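Local coordinates for protein BCL9 homolog (Drosophila melanogaster, PDB 3ZPV) that takes part in Wnt signal transduction as a transcriptional coactivator and is seen here through its HD1 domain, at residues F8-Q13 / A32-Q37. Sequence-based numbering, arbitrary orientation.
Sequences FVFSTQ and AYHCTQ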
# COMPACT_ATOMS: atom_id res chain seq x y z
N PHE L 8 -2.79 -5.69 8.41
CA PHE L 8 -3.81 -4.69 8.26
C PHE L 8 -3.76 -4.22 6.83
O PHE L 8 -2.69 -3.79 6.33
CB PHE L 8 -3.57 -3.55 9.22
CG PHE L 8 -3.59 -3.98 10.65
CD1 PHE L 8 -2.45 -4.52 11.23
CD2 PHE L 8 -4.74 -3.86 11.42
CE1 PHE L 8 -2.45 -4.92 12.57
CE2 PHE L 8 -4.75 -4.25 12.76
CZ PHE L 8 -3.60 -4.77 13.34
N VAL L 9 -4.92 -4.31 6.16
CA VAL L 9 -5.01 -4.05 4.74
C VAL L 9 -5.45 -2.62 4.47
O VAL L 9 -6.42 -2.15 5.03
CB VAL L 9 -5.98 -5.00 4.07
CG1 VAL L 9 -6.13 -4.69 2.60
CG2 VAL L 9 -5.52 -6.44 4.24
N PHE L 10 -4.73 -1.91 3.61
CA PHE L 10 -5.03 -0.53 3.30
C PHE L 10 -5.27 -0.39 1.83
O PHE L 10 -4.42 -0.78 1.00
CB PHE L 10 -3.84 0.39 3.62
CG PHE L 10 -3.55 0.55 5.09
CD1 PHE L 10 -2.83 -0.42 5.78
CD2 PHE L 10 -3.93 1.70 5.75
CE1 PHE L 10 -2.56 -0.26 7.12
CE2 PHE L 10 -3.66 1.86 7.09
CZ PHE L 10 -2.97 0.88 7.78
N SER L 11 -6.40 0.22 1.47
CA SER L 11 -6.57 0.73 0.10
C SER L 11 -5.73 1.98 -0.05
O SER L 11 -5.19 2.50 0.92
CB SER L 11 -8.02 1.03 -0.15
OG SER L 11 -8.42 2.12 0.66
N THR L 12 -5.56 2.45 -1.27
CA THR L 12 -4.83 3.69 -1.51
C THR L 12 -5.45 4.82 -0.69
O THR L 12 -4.74 5.59 -0.03
CB THR L 12 -4.85 4.09 -2.98
OG1 THR L 12 -4.10 3.14 -3.74
CG2 THR L 12 -4.26 5.52 -3.21
N GLN L 13 -6.77 4.91 -0.72
CA GLN L 13 -7.48 5.98 -0.02
C GLN L 13 -7.20 5.92 1.46
O GLN L 13 -6.86 6.92 2.10
CB GLN L 13 -8.97 5.86 -0.31
CG GLN L 13 -9.84 7.05 0.09
CD GLN L 13 -11.32 6.60 0.07
OE1 GLN L 13 -11.65 6.11 -0.96
NE2 GLN L 13 -12.16 6.66 1.14
N ALA L 32 -2.26 2.30 14.04
CA ALA L 32 -3.13 2.90 15.06
C ALA L 32 -4.38 3.51 14.42
O ALA L 32 -5.49 3.37 14.95
CB ALA L 32 -2.36 3.95 15.85
N TYR L 33 -4.19 4.20 13.30
CA TYR L 33 -5.30 4.81 12.57
C TYR L 33 -6.28 3.76 12.08
O TYR L 33 -7.49 3.94 12.16
CB TYR L 33 -4.77 5.63 11.39
CG TYR L 33 -5.85 6.13 10.44
CD1 TYR L 33 -6.54 7.30 10.68
CD2 TYR L 33 -6.16 5.44 9.28
CE1 TYR L 33 -7.52 7.76 9.82
CE2 TYR L 33 -7.13 5.89 8.40
CZ TYR L 33 -7.82 7.05 8.68
OH TYR L 33 -8.81 7.50 7.82
N HIS L 34 -5.74 2.67 11.55
CA HIS L 34 -6.54 1.58 10.98
C HIS L 34 -7.46 0.97 12.04
O HIS L 34 -8.63 0.71 11.75
CB HIS L 34 -5.61 0.51 10.41
CG HIS L 34 -6.28 -0.49 9.51
ND1 HIS L 34 -7.12 -1.48 9.98
CD2 HIS L 34 -6.19 -0.67 8.17
CE1 HIS L 34 -7.54 -2.21 8.96
NE2 HIS L 34 -6.99 -1.75 7.85
N CYS L 35 -6.95 0.80 13.25
CA CYS L 35 -7.69 0.19 14.36
C CYS L 35 -8.93 0.95 14.79
O CYS L 35 -9.85 0.36 15.37
CB CYS L 35 -6.80 0.02 15.58
SG CYS L 35 -5.58 -1.28 15.35
N THR L 36 -8.95 2.25 14.51
CA THR L 36 -10.12 3.09 14.74
C THR L 36 -10.89 3.37 13.42
O THR L 36 -11.39 4.46 13.22
CB THR L 36 -9.69 4.44 15.36
OG1 THR L 36 -9.12 5.26 14.34
CG2 THR L 36 -8.66 4.22 16.50
N GLN L 37 -10.99 2.40 12.51
CA GLN L 37 -11.89 2.56 11.34
C GLN L 37 -11.36 3.31 10.03
O GLN L 37 -10.58 4.32 10.00
CB GLN L 37 -13.29 3.07 11.85
CG GLN L 37 -14.25 3.60 10.79
CD GLN L 37 -15.14 4.71 11.34
OE1 GLN L 37 -15.19 5.83 10.82
NE2 GLN L 37 -15.86 4.39 12.40
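His34 reaches from helix 30-35 to strand 8-10 and lodges by Phe8, Val9 and Phe10. Its CG stands anti to the backbone N (chi1 -166°), which carries CG toward the strand. His34 CB lies 3.7 Å from Phe10 CZ. CG comes next, with Phe10 CZ and Phe8 CB both near it. His34 CD2 sits over one face of the Phe10 ring, offset toward the rim, and is 3.6 Å from Phe10 CZ. The imidazole edge meets the Phe10 face, with planes at 68°. On the other branch, His34 ND1 meets Phe8 CD2 at 3.7 Å, near the plane of the Phe8 ring. CE1 lies near Phe8 CD2 too. Phe8 also places its CB over the centre of the imidazole face, a CH-pi contact. The Phe8 ring turns its edge to the face of the imidazole. At the tip, His34 NE2 donates to Val9 O at 2.9 Å. The oxygen lies in the imidazole plane, but the nitrogen stands above the carbonyl plane, and the bond is bent (145° at the hydrogen). An alanine at His34 would probably leave Val9 O without this donor and open a gap beside Phe8 and Phe10 where the imidazole packed. Cys35 SG adds an oblique sulfur-aromatic contact, 4.0 Å from Phe8 CE2. Ile31 packs on both phenylalanines, and Leu14 of helix 12-23 touches His34. Phe8, Val9 and Phe10 also pair in parallel with a strand of another protein's chain. The three rings form an aromatic cluster that joins the C-terminal helix of the small strand-helix-helix HD1 domain to its interface strand.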